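Local coordinates for group 3 allergen SMIPP-S YvT004A06 (Sarcoptes scabiei type hominis, PDB 3H7T), which is an inactivated paralogue of trypsin-like serine proteases from the scabies mite and probably lacks peptidase activity, at residues A[16-25]-A[50-61]. Sequence-based numbering, arbitrary orientation.
Sequences VGVLVDEKPF and DISIHYGSSYRT
Gly17 and His54 form a hydrogen-bonded pair between antiparallel strands 16-20 and 51-55. Gly17 N donates to His54 O at 2.8 Å, nearly straight at 173°, and His54 N returns a bond to Gly17 O. Leu19 and Ser52 repeat the exchange, with Ser52 N to Leu19 O at 2.7 Å. Asp21 N to Asp50 O adds a fifth bond where strand 16-20 gives way to a type II turn from Val20 to Lys23. Here the two carboxylates come close, Asp21 OD2 lying 3.9 Å from Asp50 OD1, which probably costs some charge repulsion.

Apolar contacts line the face bearing Val18, Val20, Ile51 and Ile53. Val18 CG1 runs alongside Ile51 CG2 at 3.9 Å. Ile53 CG2 meets Val16, and Val36 and Ile89 of other barrel strands pack on this face too. On the other face, Leu19 CD1 touches His54 CB at 3.8 Å and also meets the edge of the Phe25 ring.

The loop after strand 51-55 curls back to bring Arg60 over Phe25. Arg60 CG sits over the ring face, a CH-pi contact 3.8 Å from the centroid. A bend at chi3 (69°) then carries the guanidinium past the ring, with Arg60 NH1 3.4 Å from Phe25 CD1. The guanidinium plane stands nearly perpendicular to the ring, at 82°, and turns an edge to it. The cation-pi contact is off-centre, with Arg60 CZ 5.0 Å from the Phe25 centroid. Thr61 CG2 lies over one face of the guanidinium.

Strands 15-20 and 51-55, first and fourth along the chain, end the order across the sheet. Their pairing closes the six-stranded antiparallel N-terminal barrel of the chymotrypsin-like fold.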
loop_
_atom_site.group_PDB
_atom_site.type_symbol
_atom_site.label_atom_id
_atom_site.label_comp_id
_atom_site.label_asym_id
_atom_site.label_seq_id
_atom_site.Cartn_x
_atom_site.Cartn_y
_atom_site.Cartn_z
ATOM N N VAL A 16 -7.908 -4.336 -0.675
ATOM C CA VAL A 16 -8.086 -5.466 0.228
ATOM C C VAL A 16 -7.400 -5.245 1.572
ATOM O O VAL A 16 -6.521 -4.382 1.717
ATOM C CB VAL A 16 -7.599 -6.812 -0.392
ATOM C CG1 VAL A 16 -8.340 -7.114 -1.691
ATOM C CG2 VAL A 16 -6.096 -6.820 -0.606
ATOM N N GLY A 17 -7.824 -6.036 2.558
ATOM C CA GLY A 17 -7.184 -6.072 3.854
ATOM C C GLY A 17 -6.217 -7.231 3.931
ATOM O O GLY A 17 -6.479 -8.315 3.397
ATOM N N VAL A 18 -5.078 -7.001 4.570
ATOM C CA VAL A 18 -4.092 -8.063 4.752
ATOM C C VAL A 18 -3.955 -8.341 6.241
ATOM O O VAL A 18 -3.306 -7.595 6.977
ATOM C CB VAL A 18 -2.730 -7.737 4.104
ATOM C CG1 VAL A 18 -1.733 -8.888 4.320
ATOM C CG2 VAL A 18 -2.907 -7.446 2.608
ATOM N N LEU A 19 -4.607 -9.415 6.672
ATOM C CA LEU A 19 -4.610 -9.805 8.074
ATOM C C LEU A 19 -3.443 -10.744 8.329
ATOM O O LEU A 19 -3.297 -11.780 7.670
ATOM C CB LEU A 19 -5.954 -10.454 8.445
ATOM C CG LEU A 19 -7.133 -9.480 8.610
ATOM C CD1 LEU A 19 -7.708 -9.016 7.276
ATOM C CD2 LEU A 19 -8.232 -10.079 9.487
ATOM N N VAL A 20 -2.598 -10.359 9.271
ATOM C CA VAL A 20 -1.388 -11.105 9.563
ATOM C C VAL A 20 -1.443 -11.533 11.014
ATOM O O VAL A 20 -1.599 -10.702 11.908
ATOM C CB VAL A 20 -0.120 -10.263 9.293
ATOM C CG1 VAL A 20 1.124 -11.100 9.479
ATOM C CG2 VAL A 20 -0.150 -9.679 7.873
ATOM N N ASP A 21 -1.307 -12.839 11.233
ATOM C CA ASP A 21 -1.460 -13.428 12.553
ATOM C C ASP A 21 -0.519 -12.794 13.576
ATOM O O ASP A 21 0.702 -12.803 13.397
ATOM C CB ASP A 21 -1.255 -14.943 12.477
ATOM C CG ASP A 21 -1.960 -15.680 13.592
ATOM O OD1 ASP A 21 -2.095 -15.103 14.687
ATOM O OD2 ASP A 21 -2.376 -16.842 13.378
ATOM N N GLU A 22 -1.120 -12.225 14.625
ATOM C CA GLU A 22 -0.420 -11.565 15.746
ATOM C C GLU A 22 0.503 -10.403 15.340
ATOM O O GLU A 22 1.387 -9.993 16.104
ATOM C CB GLU A 22 0.321 -12.593 16.618
ATOM N N LYS A 23 0.268 -9.859 14.145
ATOM C CA LYS A 23 1.064 -8.762 13.612
ATOM C C LYS A 23 0.157 -7.605 13.159
ATOM O O LYS A 23 -1.061 -7.785 13.052
ATOM C CB LYS A 23 1.919 -9.270 12.442
ATOM C CG LYS A 23 3.019 -10.269 12.838
ATOM C CD LYS A 23 4.301 -9.561 13.247
ATOM N N PRO A 24 0.743 -6.416 12.891
ATOM C CA PRO A 24 -0.023 -5.252 12.421
ATOM C C PRO A 24 -0.834 -5.513 11.155
ATOM O O PRO A 24 -0.383 -6.240 10.269
ATOM C CB PRO A 24 1.067 -4.214 12.132
ATOM C CG PRO A 24 2.154 -4.565 13.071
ATOM C CD PRO A 24 2.150 -6.059 13.166
ATOM N N PHE A 25 -2.030 -4.928 11.091
ATOM C CA PHE A 25 -2.855 -4.921 9.884
ATOM C C PHE A 25 -2.191 -4.072 8.791
ATOM O O PHE A 25 -1.488 -3.101 9.087
ATOM C CB PHE A 25 -4.250 -4.354 10.204
ATOM C CG PHE A 25 -5.178 -4.279 9.017
ATOM C CD1 PHE A 25 -5.930 -5.383 8.633
ATOM C CD2 PHE A 25 -5.325 -3.096 8.308
ATOM C CE1 PHE A 25 -6.798 -5.314 7.548
ATOM C CE2 PHE A 25 -6.182 -3.011 7.218
ATOM C CZ PHE A 25 -6.920 -4.124 6.832
ATOM N N ASP A 50 -0.269 -17.839 8.018
ATOM C CA ASP A 50 -0.570 -16.809 9.004
ATOM C C ASP A 50 -1.137 -15.534 8.369
ATOM O O ASP A 50 -1.358 -14.538 9.057
ATOM C CB ASP A 50 0.683 -16.483 9.825
ATOM C CG ASP A 50 1.002 -17.552 10.863
ATOM O OD1 ASP A 50 0.223 -18.518 11.009
ATOM O OD2 ASP A 50 2.039 -17.419 11.544
ATOM N N ILE A 51 -1.380 -15.573 7.060
ATOM C CA ILE A 51 -1.840 -14.391 6.329
ATOM C C ILE A 51 -3.194 -14.623 5.656
ATOM O O ILE A 51 -3.406 -15.643 4.998
ATOM C CB ILE A 51 -0.782 -13.919 5.294
ATOM C CG1 ILE A 51 0.518 -13.514 6.006
ATOM C CG2 ILE A 51 -1.317 -12.754 4.445
ATOM C CD1 ILE A 51 1.728 -13.402 5.077
ATOM N N SER A 52 -4.100 -13.666 5.840
ATOM C CA SER A 52 -5.424 -13.691 5.229
ATOM C C SER A 52 -5.637 -12.446 4.368
ATOM O O SER A 52 -5.167 -11.358 4.706
ATOM C CB SER A 52 -6.506 -13.770 6.312
ATOM O OG SER A 52 -7.788 -13.976 5.737
ATOM N N ILE A 53 -6.339 -12.621 3.255
ATOM C CA ILE A 53 -6.717 -11.518 2.381
ATOM C C ILE A 53 -8.227 -11.317 2.488
ATOM O O ILE A 53 -9.001 -12.231 2.179
ATOM C CB ILE A 53 -6.300 -11.775 0.903
ATOM C CG1 ILE A 53 -4.775 -11.804 0.768
ATOM C CG2 ILE A 53 -6.872 -10.712 -0.030
ATOM C CD1 ILE A 53 -4.180 -13.206 0.903
ATOM N N HIS A 54 -8.630 -10.123 2.920
ATOM C CA HIS A 54 -10.042 -9.789 3.121
ATOM C C HIS A 54 -10.483 -8.835 2.019
ATOM O O HIS A 54 -9.950 -7.730 1.902
ATOM C CB HIS A 54 -10.252 -9.176 4.520
ATOM C CG HIS A 54 -11.662 -8.743 4.796
ATOM N ND1 HIS A 54 -12.691 -9.636 4.991
ATOM C CD2 HIS A 54 -12.204 -7.510 4.937
ATOM C CE1 HIS A 54 -13.810 -8.973 5.225
ATOM N NE2 HIS A 54 -13.540 -7.681 5.192
ATOM N N TYR A 55 -11.446 -9.277 1.206
ATOM C CA TYR A 55 -11.884 -8.528 0.028
ATOM C C TYR A 55 -13.406 -8.373 -0.092
ATOM O O TYR A 55 -14.168 -9.122 0.526
ATOM C CB TYR A 55 -11.300 -9.145 -1.254
ATOM C CG TYR A 55 -11.838 -10.502 -1.689
ATOM C CD1 TYR A 55 -12.962 -10.596 -2.511
ATOM C CD2 TYR A 55 -11.190 -11.683 -1.325
ATOM C CE1 TYR A 55 -13.442 -11.827 -2.941
ATOM C CE2 TYR A 55 -11.663 -12.923 -1.743
ATOM C CZ TYR A 55 -12.787 -12.988 -2.560
ATOM O OH TYR A 55 -13.261 -14.210 -2.990
ATOM N N GLY A 56 -13.825 -7.386 -0.885
ATOM C CA GLY A 56 -15.234 -7.143 -1.179
ATOM C C GLY A 56 -16.050 -6.505 -0.068
ATOM O O GLY A 56 -17.275 -6.591 -0.077
ATOM N N SER A 57 -15.380 -5.855 0.880
ATOM C CA SER A 57 -16.072 -5.205 1.991
ATOM C C SER A 57 -15.488 -3.829 2.309
ATOM O O SER A 57 -14.279 -3.626 2.200
ATOM C CB SER A 57 -16.018 -6.097 3.236
ATOM O OG SER A 57 -16.697 -5.497 4.325
ATOM N N SER A 58 -16.359 -2.894 2.685
ATOM C CA SER A 58 -15.948 -1.585 3.226
ATOM C C SER A 58 -15.374 -1.707 4.643
ATOM O O SER A 58 -14.705 -0.791 5.138
ATOM C CB SER A 58 -17.140 -0.620 3.257
ATOM O OG SER A 58 -17.693 -0.423 1.970
ATOM N N TYR A 59 -15.654 -2.833 5.296
ATOM C CA TYR A 59 -15.234 -3.064 6.666
ATOM C C TYR A 59 -13.880 -3.756 6.729
ATOM O O TYR A 59 -13.544 -4.560 5.860
ATOM C CB TYR A 59 -16.309 -3.852 7.436
ATOM C CG TYR A 59 -17.634 -3.133 7.454
ATOM C CD1 TYR A 59 -17.838 -2.032 8.285
ATOM C CD2 TYR A 59 -18.682 -3.537 6.618
ATOM C CE1 TYR A 59 -19.057 -1.352 8.290
ATOM C CE2 TYR A 59 -19.899 -2.865 6.621
ATOM C CZ TYR A 59 -20.080 -1.779 7.459
ATOM O OH TYR A 59 -21.289 -1.112 7.466
ATOM N N ARG A 60 -13.122 -3.444 7.778
ATOM C CA ARG A 60 -11.734 -3.890 7.903
ATOM C C ARG A 60 -11.576 -5.402 8.030
ATOM O O ARG A 60 -10.644 -5.979 7.453
ATOM C CB ARG A 60 -11.048 -3.199 9.090
ATOM C CG ARG A 60 -9.543 -3.441 9.129
ATOM C CD ARG A 60 -8.862 -2.714 10.273
ATOM N NE ARG A 60 -9.193 -3.223 11.612
ATOM C CZ ARG A 60 -8.629 -4.282 12.190
ATOM N NH1 ARG A 60 -7.719 -4.996 11.544
ATOM N NH2 ARG A 60 -8.989 -4.637 13.425
ATOM N N THR A 61 -12.468 -6.031 8.800
ATOM C CA THR A 61 -12.303 -7.442 9.163
ATOM C C THR A 61 -13.550 -8.293 8.919
ATOM O O THR A 61 -13.496 -9.506 9.074
ATOM C CB THR A 61 -11.886 -7.620 10.659
ATOM O OG1 THR A 61 -12.911 -7.102 11.520
ATOM C CG2 THR A 61 -10.572 -6.923 10.965
#